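Local coordinates for hypothetical nigD-like protein (Bacteroides caccae, PDB 3QWN), which is of uncharacterised function but, as a NigD-like protein, probably acts as an immunity protein or antitoxin protecting the cell that makes it, at residues K96-G108 with I183-A196. Sequence-based numbering, arbitrary orientation.
Sequences KHDPVDVVSIWLG and IKFKYYTYDKDGTA
With CG1 of Val102 anti to the backbone N (chi1 171°), CG2 stands beside that N and is the branch that meets Tyr187. Tyr187 holds CG between its own N and carbonyl carbon (chi1 68°), which swings the ring toward 96-108. CG2 of Val102 sits over the centre of one ring face, 3.6 Å from the Tyr187 ring centroid, a CH-pi contact. Val100 O lies in plane at the edge of the same ring. This oxygen also accepts a hydrogen bond from Thr189 OG1 at 2.7 Å. Val100 N donates a hydrogen bond to Tyr188 O at 3.2 Å. One water bridges Asp98 O and Tyr188 O; another links Val102 N and Tyr187 OH. Pro99 CG rests on the Tyr190 ring face, offset toward the rim. His97 CB lies 3.4 Å from Tyr188 CD1; their rings are nearly parallel, at 11°, but slid until they barely overlap. Further along, Ile105 CD1 meets Phe185 CD2 at 3.6 Å, and Leu107 CD2 touches Ile183 CD1. These apolar pairs join two sheets of the C-terminal beta-sandwich domain. Tyr202 of strand 196-209 touches Val102 and Ile105, Met114 of strand 111-120 touches Ile105 and Phe185, and His97 ND1 is hydrogen-bonded to Leu147 O of strand 142-150.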
ATOM      1  N   LYS A  96     -15.513  -6.077  -7.533  1.00 66.34           N
ATOM      2  CA  LYS A  96     -14.764  -6.171  -8.790  1.00 64.00           C
ATOM      3  C   LYS A  96     -13.430  -6.771  -8.491  1.00 64.03           C
ATOM      4  O   LYS A  96     -12.780  -6.357  -7.530  1.00 62.22           O
ATOM      5  CB  LYS A  96     -14.607  -4.794  -9.466  1.00 65.02           C
ATOM      6  CG  LYS A  96     -15.890  -3.940  -9.544  1.00 73.66           C
ATOM      7  CD  LYS A  96     -16.980  -4.494 -10.469  1.00 78.15           C
ATOM      8  CE  LYS A  96     -17.871  -3.394 -11.030  1.00 87.42           C
ATOM      9  NZ  LYS A  96     -18.507  -2.552  -9.974  1.00 97.14           N
ATOM     10  N   HIS A  97     -13.027  -7.772  -9.281  1.00 59.58           N
ATOM     11  CA  HIS A  97     -11.770  -8.491  -9.058  1.00 56.59           C
ATOM     12  C   HIS A  97     -10.990  -8.703 -10.349  1.00 54.97           C
ATOM     13  O   HIS A  97     -10.620  -9.829 -10.672  1.00 53.18           O
ATOM     14  CB  HIS A  97     -12.032  -9.844  -8.374  1.00 59.46           C
ATOM     15  CG  HIS A  97     -12.858  -9.761  -7.127  1.00 64.93           C
ATOM     16  ND1 HIS A  97     -12.435  -9.019  -6.028  1.00 65.81           N
ATOM     17  CD2 HIS A  97     -14.066 -10.315  -6.847  1.00 69.01           C
ATOM     18  CE1 HIS A  97     -13.403  -9.134  -5.128  1.00 67.00           C
ATOM     19  NE2 HIS A  97     -14.390  -9.930  -5.562  1.00 69.39           N
ATOM     20  N   ASP A  98     -10.734  -7.625 -11.084  1.00 51.62           N
ATOM     21  CA  ASP A  98      -9.940  -7.689 -12.312  1.00 51.11           C
ATOM     22  C   ASP A  98      -8.501  -8.165 -11.953  1.00 54.04           C
ATOM     23  O   ASP A  98      -7.991  -7.795 -10.895  1.00 48.40           O
ATOM     24  CB  ASP A  98      -9.961  -6.345 -13.058  1.00 51.15           C
ATOM     25  CG  ASP A  98     -11.303  -6.053 -13.688  1.00 53.72           C
ATOM     26  OD1 ASP A  98     -11.865  -6.961 -14.316  1.00 54.39           O
ATOM     27  OD2 ASP A  98     -11.773  -4.896 -13.581  1.00 60.93           O
ATOM     28  N   PRO A  99      -7.920  -9.110 -12.737  1.00 54.93           N
ATOM     29  CA  PRO A  99      -6.656  -9.739 -12.319  1.00 53.06           C
ATOM     30  C   PRO A  99      -5.470  -8.816 -12.212  1.00 52.01           C
ATOM     31  O   PRO A  99      -5.363  -7.818 -12.922  1.00 52.25           O
ATOM     32  CB  PRO A  99      -6.400 -10.785 -13.411  1.00 55.99           C
ATOM     33  CG  PRO A  99      -7.745 -11.088 -13.933  1.00 62.95           C
ATOM     34  CD  PRO A  99      -8.429  -9.753 -13.966  1.00 58.07           C
ATOM     35  N   VAL A 100      -4.581  -9.175 -11.282  1.00 43.46           N
ATOM     36  CA  VAL A 100      -3.308  -8.525 -10.988  1.00 38.81           C
ATOM     37  C   VAL A 100      -2.309  -9.627 -10.642  1.00 43.75           C
ATOM     38  O   VAL A 100      -2.709 -10.759 -10.327  1.00 43.82           O
ATOM     39  CB  VAL A 100      -3.362  -7.443  -9.843  1.00 38.74           C
ATOM     40  CG1 VAL A 100      -4.417  -6.372 -10.079  1.00 38.03           C
ATOM     41  CG2 VAL A 100      -3.497  -8.069  -8.448  1.00 37.64           C
ATOM     42  N   ASP A 101      -1.013  -9.281 -10.650  1.00 39.82           N
ATOM     43  CA  ASP A 101       0.045 -10.127 -10.131  1.00 38.96           C
ATOM     44  C   ASP A 101       0.615  -9.432  -8.902  1.00 40.75           C
ATOM     45  O   ASP A 101       0.667  -8.199  -8.861  1.00 38.32           O
ATOM     46  CB  ASP A 101       1.150 -10.394 -11.175  1.00 40.45           C
ATOM     47  CG  ASP A 101       0.739 -11.247 -12.360  1.00 52.81           C
ATOM     48  OD1 ASP A 101      -0.204 -12.072 -12.215  1.00 58.04           O
ATOM     49  OD2 ASP A 101       1.362 -11.112 -13.418  1.00 54.74           O
ATOM     50  N   VAL A 102       1.008 -10.199  -7.894  1.00 37.50           N
ATOM     51  CA  VAL A 102       1.674  -9.620  -6.735  1.00 35.59           C
ATOM     52  C   VAL A 102       3.186  -9.747  -7.012  1.00 39.23           C
ATOM     53  O   VAL A 102       3.670 -10.857  -7.222  1.00 40.48           O
ATOM     54  CB  VAL A 102       1.245 -10.240  -5.388  1.00 38.59           C
ATOM     55  CG1 VAL A 102       2.139  -9.738  -4.246  1.00 36.58           C
ATOM     56  CG2 VAL A 102      -0.236  -9.960  -5.101  1.00 39.33           C
ATOM     57  N   VAL A 103       3.906  -8.615  -7.084  1.00 32.52           N
ATOM     58  CA  VAL A 103       5.362  -8.597  -7.305  1.00 29.96           C
ATOM     59  C   VAL A 103       6.079  -8.822  -5.960  1.00 33.58           C
ATOM     60  O   VAL A 103       6.998  -9.608  -5.886  1.00 34.48           O
ATOM     61  CB  VAL A 103       5.795  -7.252  -7.963  1.00 30.43           C
ATOM     62  CG1 VAL A 103       7.316  -7.157  -8.080  1.00 28.30           C
ATOM     63  CG2 VAL A 103       5.140  -7.094  -9.325  1.00 29.94           C
ATOM     64  N   SER A 104       5.675  -8.077  -4.921  1.00 29.85           N
ATOM     65  CA  SER A 104       6.239  -8.105  -3.584  1.00 28.80           C
ATOM     66  C   SER A 104       5.144  -7.695  -2.593  1.00 33.18           C
ATOM     67  O   SER A 104       4.288  -6.902  -2.944  1.00 33.53           O
ATOM     68  CB  SER A 104       7.457  -7.196  -3.517  1.00 30.46           C
ATOM     69  OG  SER A 104       8.124  -7.195  -2.264  1.00 38.00           O
ATOM     70  N   ILE A 105       5.099  -8.316  -1.418  1.00 30.49           N
ATOM     71  CA  ILE A 105       4.081  -8.053  -0.384  1.00 30.94           C
ATOM     72  C   ILE A 105       4.742  -8.244   0.993  1.00 39.29           C
ATOM     73  O   ILE A 105       5.528  -9.181   1.176  1.00 38.68           O
ATOM     74  CB  ILE A 105       2.826  -8.971  -0.583  1.00 33.45           C
ATOM     75  CG1 ILE A 105       1.670  -8.569   0.390  1.00 33.78           C
ATOM     76  CG2 ILE A 105       3.174 -10.500  -0.572  1.00 31.82           C
ATOM     77  CD1 ILE A 105       0.316  -9.109  -0.001  1.00 28.23           C
ATOM     78  N   TRP A 106       4.514  -7.320   1.916  1.00 37.00           N
ATOM     79  CA  TRP A 106       5.140  -7.402   3.240  1.00 38.94           C
ATOM     80  C   TRP A 106       4.474  -6.480   4.232  1.00 44.84           C
ATOM     81  O   TRP A 106       3.860  -5.470   3.868  1.00 43.09           O
ATOM     82  CB  TRP A 106       6.662  -7.063   3.179  1.00 37.80           C
ATOM     83  CG  TRP A 106       6.955  -5.618   2.869  1.00 38.16           C
ATOM     84  CD1 TRP A 106       7.220  -4.629   3.768  1.00 41.33           C
ATOM     85  CD2 TRP A 106       6.919  -4.991   1.582  1.00 36.84           C
ATOM     86  NE1 TRP A 106       7.328  -3.421   3.126  1.00 39.98           N
ATOM     87  CE2 TRP A 106       7.169  -3.617   1.779  1.00 40.74           C
ATOM     88  CE3 TRP A 106       6.758  -5.467   0.266  1.00 38.02           C
ATOM     89  CZ2 TRP A 106       7.246  -2.710   0.712  1.00 39.26           C
ATOM     90  CZ3 TRP A 106       6.777  -4.560  -0.785  1.00 38.84           C
ATOM     91  CH2 TRP A 106       6.992  -3.198  -0.555  1.00 38.94           C
ATOM     92  N   LEU A 107       4.637  -6.813   5.503  1.00 46.03           N
ATOM     93  CA  LEU A 107       4.182  -5.966   6.593  1.00 46.74           C
ATOM     94  C   LEU A 107       5.285  -4.941   6.903  1.00 51.76           C
ATOM     95  O   LEU A 107       6.474  -5.288   6.910  1.00 51.45           O
ATOM     96  CB  LEU A 107       3.855  -6.802   7.827  1.00 47.68           C
ATOM     97  CG  LEU A 107       2.657  -7.732   7.764  1.00 51.42           C
ATOM     98  CD1 LEU A 107       2.648  -8.630   8.977  1.00 52.08           C
ATOM     99  CD2 LEU A 107       1.344  -6.955   7.664  1.00 49.77           C
ATOM    100  N   GLY A 108       4.888  -3.697   7.113  1.00 48.55           N
ATOM    101  CA  GLY A 108       5.839  -2.658   7.449  1.00 49.63           C
ATOM    102  C   GLY A 108       5.217  -1.342   7.842  1.00 57.35           C
ATOM    103  O   GLY A 108       4.343  -0.830   7.136  1.00 57.57           O
ATOM    104  N   ILE A 183      -3.078 -11.778   9.108  1.00 57.71           N
ATOM    105  CA  ILE A 183      -3.721 -11.245   7.909  1.00 56.99           C
ATOM    106  C   ILE A 183      -3.584 -12.289   6.812  1.00 58.96           C
ATOM    107  O   ILE A 183      -2.467 -12.703   6.497  1.00 57.31           O
ATOM    108  CB  ILE A 183      -3.171  -9.854   7.483  1.00 58.56           C
ATOM    109  CG1 ILE A 183      -3.408  -8.805   8.608  1.00 60.26           C
ATOM    110  CG2 ILE A 183      -3.765  -9.395   6.129  1.00 56.54           C
ATOM    111  CD1 ILE A 183      -2.277  -7.906   8.798  1.00 68.90           C
ATOM    112  N   LYS A 184      -4.719 -12.722   6.251  1.00 54.84           N
ATOM    113  CA  LYS A 184      -4.773 -13.678   5.152  1.00 53.98           C
ATOM    114  C   LYS A 184      -5.311 -12.935   3.923  1.00 57.31           C
ATOM    115  O   LYS A 184      -6.495 -12.597   3.861  1.00 59.99           O
ATOM    116  CB  LYS A 184      -5.610 -14.896   5.526  1.00 58.89           C
ATOM    117  CG  LYS A 184      -4.952 -15.744   6.599  1.00 63.51           C
ATOM    118  CD  LYS A 184      -5.724 -17.010   6.835  1.00 71.19           C
ATOM    119  CE  LYS A 184      -5.165 -17.804   7.988  1.00 68.62           C
ATOM    120  NZ  LYS A 184      -5.812 -19.125   8.077  1.00 86.32           N
ATOM    121  N   PHE A 185      -4.415 -12.626   2.986  1.00 49.72           N
ATOM    122  CA  PHE A 185      -4.714 -11.849   1.793  1.00 46.87           C
ATOM    123  C   PHE A 185      -4.954 -12.731   0.563  1.00 51.67           C
ATOM    124  O   PHE A 185      -4.122 -13.565   0.215  1.00 52.20           O
ATOM    125  CB  PHE A 185      -3.578 -10.834   1.519  1.00 44.86           C
ATOM    126  CG  PHE A 185      -3.737 -10.026   0.254  1.00 43.85           C
ATOM    127  CD1 PHE A 185      -4.638  -8.965   0.193  1.00 44.87           C
ATOM    128  CD2 PHE A 185      -2.986 -10.324  -0.880  1.00 42.57           C
ATOM    129  CE1 PHE A 185      -4.784  -8.227  -0.981  1.00 43.63           C
ATOM    130  CE2 PHE A 185      -3.126  -9.572  -2.054  1.00 42.98           C
ATOM    131  CZ  PHE A 185      -4.026  -8.529  -2.093  1.00 40.60           C
ATOM    132  N   LYS A 186      -6.103 -12.510  -0.101  1.00 47.90           N
ATOM    133  CA  LYS A 186      -6.523 -13.167  -1.338  1.00 47.89           C
ATOM    134  C   LYS A 186      -6.649 -12.137  -2.453  1.00 48.98           C
ATOM    135  O   LYS A 186      -6.903 -10.957  -2.191  1.00 47.28           O
ATOM    136  CB  LYS A 186      -7.853 -13.898  -1.148  1.00 53.81           C
ATOM    137  CG  LYS A 186      -7.723 -15.278  -0.518  1.00 59.61           C
ATOM    138  CD  LYS A 186      -9.083 -15.942  -0.335  1.00 64.77           C
ATOM    139  CE  LYS A 186      -9.038 -17.082   0.652  1.00 74.09           C
ATOM    140  NZ  LYS A 186     -10.307 -17.862   0.660  1.00 92.92           N
ATOM    141  N   TYR A 187      -6.479 -12.575  -3.699  1.00 45.03           N
ATOM    142  CA  TYR A 187      -6.568 -11.684  -4.870  1.00 44.03           C
ATOM    143  C   TYR A 187      -6.791 -12.526  -6.117  1.00 48.11           C
ATOM    144  O   TYR A 187      -6.338 -13.680  -6.169  1.00 49.19           O
ATOM    145  CB  TYR A 187      -5.280 -10.812  -5.023  1.00 42.22           C
ATOM    146  CG  TYR A 187      -4.035 -11.600  -5.405  1.00 44.44           C
ATOM    147  CD1 TYR A 187      -3.394 -12.428  -4.484  1.00 46.11           C
ATOM    148  CD2 TYR A 187      -3.509 -11.531  -6.695  1.00 44.61           C
ATOM    149  CE1 TYR A 187      -2.271 -13.178  -4.843  1.00 44.99           C
ATOM    150  CE2 TYR A 187      -2.398 -12.290  -7.068  1.00 43.53           C
ATOM    151  CZ  TYR A 187      -1.770 -13.098  -6.137  1.00 47.39           C
ATOM    152  OH  TYR A 187      -0.625 -13.779  -6.509  1.00 41.51           O
ATOM    153  N   TYR A 188      -7.475 -11.956  -7.112  1.00 42.29           N
ATOM    154  CA  TYR A 188      -7.702 -12.648  -8.375  1.00 42.43           C
ATOM    155  C   TYR A 188      -6.544 -12.380  -9.303  1.00 46.63           C
ATOM    156  O   TYR A 188      -6.060 -11.251  -9.387  1.00 46.47           O
ATOM    157  CB  TYR A 188      -9.040 -12.250  -9.001  1.00 43.81           C
ATOM    158  CG  TYR A 188     -10.226 -12.961  -8.372  1.00 46.13           C
ATOM    159  CD1 TYR A 188     -10.667 -12.630  -7.091  1.00 48.14           C
ATOM    160  CD2 TYR A 188     -10.922 -13.951  -9.065  1.00 48.10           C
ATOM    161  CE1 TYR A 188     -11.770 -13.257  -6.518  1.00 53.94           C
ATOM    162  CE2 TYR A 188     -12.010 -14.613  -8.487  1.00 51.22           C
ATOM    163  CZ  TYR A 188     -12.435 -14.260  -7.210  1.00 61.31           C
ATOM    164  OH  TYR A 188     -13.517 -14.870  -6.597  1.00 62.91           O
ATOM    165  N   THR A 189      -6.077 -13.428  -9.960  1.00 45.64           N
ATOM    166  CA  THR A 189      -4.941 -13.424 -10.888  1.00 45.75           C
ATOM    167  C   THR A 189      -5.225 -14.411 -12.022  1.00 55.21           C
ATOM    168  O   THR A 189      -6.170 -15.198 -11.924  1.00 59.34           O
ATOM    169  CB  THR A 189      -3.641 -13.773 -10.110  1.00 48.73           C
ATOM    170  OG1 THR A 189      -2.494 -13.432 -10.899  1.00 46.31           O
ATOM    171  CG2 THR A 189      -3.596 -15.225  -9.629  1.00 44.81           C
ATOM    172  N   TYR A 190      -4.425 -14.387 -13.085  1.00 51.27           N
ATOM    173  CA  TYR A 190      -4.586 -15.347 -14.180  1.00 52.21           C
ATOM    174  C   TYR A 190      -3.768 -16.588 -13.918  1.00 60.60           C
ATOM    175  O   TYR A 190      -2.629 -16.467 -13.476  1.00 58.78           O
ATOM    176  CB  TYR A 190      -4.162 -14.743 -15.527  1.00 51.47           C
ATOM    177  CG  TYR A 190      -5.136 -13.739 -16.102  1.00 53.00           C
ATOM    178  CD1 TYR A 190      -6.447 -14.110 -16.421  1.00 57.16           C
ATOM    179  CD2 TYR A 190      -4.737 -12.424 -16.382  1.00 49.43           C
ATOM    180  CE1 TYR A 190      -7.341 -13.192 -16.977  1.00 58.86           C
ATOM    181  CE2 TYR A 190      -5.621 -11.504 -16.946  1.00 50.10           C
ATOM    182  CZ  TYR A 190      -6.916 -11.895 -17.254  1.00 64.97           C
ATOM    183  OH  TYR A 190      -7.791 -10.991 -17.805  1.00 69.02           O
ATOM    184  N   ASP A 191      -4.319 -17.783 -14.242  1.00 63.39           N
ATOM    185  CA  ASP A 191      -3.560 -19.030 -14.117  1.00 65.49           C
ATOM    186  C   ASP A 191      -2.712 -19.213 -15.388  1.00 73.24           C
ATOM    187  O   ASP A 191      -2.706 -18.323 -16.250  1.00 72.53           O
ATOM    188  CB  ASP A 191      -4.472 -20.256 -13.824  1.00 69.73           C
ATOM    189  CG  ASP A 191      -5.561 -20.608 -14.832  1.00 86.32           C
ATOM    190  OD1 ASP A 191      -5.414 -20.254 -16.021  1.00 89.17           O
ATOM    191  OD2 ASP A 191      -6.526 -21.297 -14.444  1.00 92.77           O
ATOM    192  N   LYS A 192      -2.009 -20.365 -15.508  1.00 73.35           N
ATOM    193  CA  LYS A 192      -1.159 -20.709 -16.656  1.00 74.51           C
ATOM    194  C   LYS A 192      -1.922 -20.652 -17.996  1.00 81.07           C
ATOM    195  O   LYS A 192      -1.316 -20.320 -19.018  1.00 81.03           O
ATOM    196  CB  LYS A 192      -0.561 -22.114 -16.465  1.00 78.90           C
ATOM    197  N   ASP A 193      -3.248 -20.925 -17.973  1.00 79.22           N
ATOM    198  CA  ASP A 193      -4.140 -20.965 -19.139  1.00 81.98           C
ATOM    199  C   ASP A 193      -4.913 -19.651 -19.422  1.00 85.39           C
ATOM    200  O   ASP A 193      -5.759 -19.640 -20.333  1.00 88.03           O
ATOM    201  CB  ASP A 193      -5.175 -22.094 -18.945  1.00 87.28           C
ATOM    202  CG  ASP A 193      -4.592 -23.449 -18.565  1.00103.65           C
ATOM    203  OD1 ASP A 193      -3.563 -23.846 -19.168  1.00105.00           O
ATOM    204  OD2 ASP A 193      -5.173 -24.119 -17.670  1.00110.42           O
ATOM    205  N   GLY A 194      -4.648 -18.586 -18.648  1.00 76.93           N
ATOM    206  CA  GLY A 194      -5.311 -17.291 -18.812  1.00 74.41           C
ATOM    207  C   GLY A 194      -6.695 -17.178 -18.202  1.00 75.01           C
ATOM    208  O   GLY A 194      -7.479 -16.305 -18.584  1.00 74.49           O
ATOM    209  N   THR A 195      -6.999 -18.043 -17.237  1.00 70.70           N
ATOM    210  CA  THR A 195      -8.285 -17.996 -16.541  1.00 71.08           C
ATOM    211  C   THR A 195      -8.116 -17.262 -15.216  1.00 70.69           C
ATOM    212  O   THR A 195      -7.159 -17.519 -14.486  1.00 67.93           O
ATOM    213  CB  THR A 195      -8.955 -19.373 -16.385  1.00 79.00           C
ATOM    214  OG1 THR A 195      -8.086 -20.458 -16.643  1.00 77.26           O
ATOM    215  CG2 THR A 195     -10.118 -19.508 -17.323  1.00 75.12           C
ATOM    216  N   ALA A 196      -9.030 -16.333 -14.925  1.00 67.47           N
ATOM    217  CA  ALA A 196      -8.983 -15.574 -13.684  1.00 65.92           C
ATOM    218  C   ALA A 196      -9.393 -16.458 -12.522  1.00 72.06           C
ATOM    219  O   ALA A 196     -10.484 -17.027 -12.559  1.00 77.30           O
ATOM    220  CB  ALA A 196      -9.883 -14.362 -13.772  1.00 66.67           C
TER
HETATM  221  O   HOH W   1      -7.007  -8.627  -8.402  1.00 42.65           O
HETATM  222  O   HOH W   2       0.819 -13.226  -8.640  1.00 43.40           O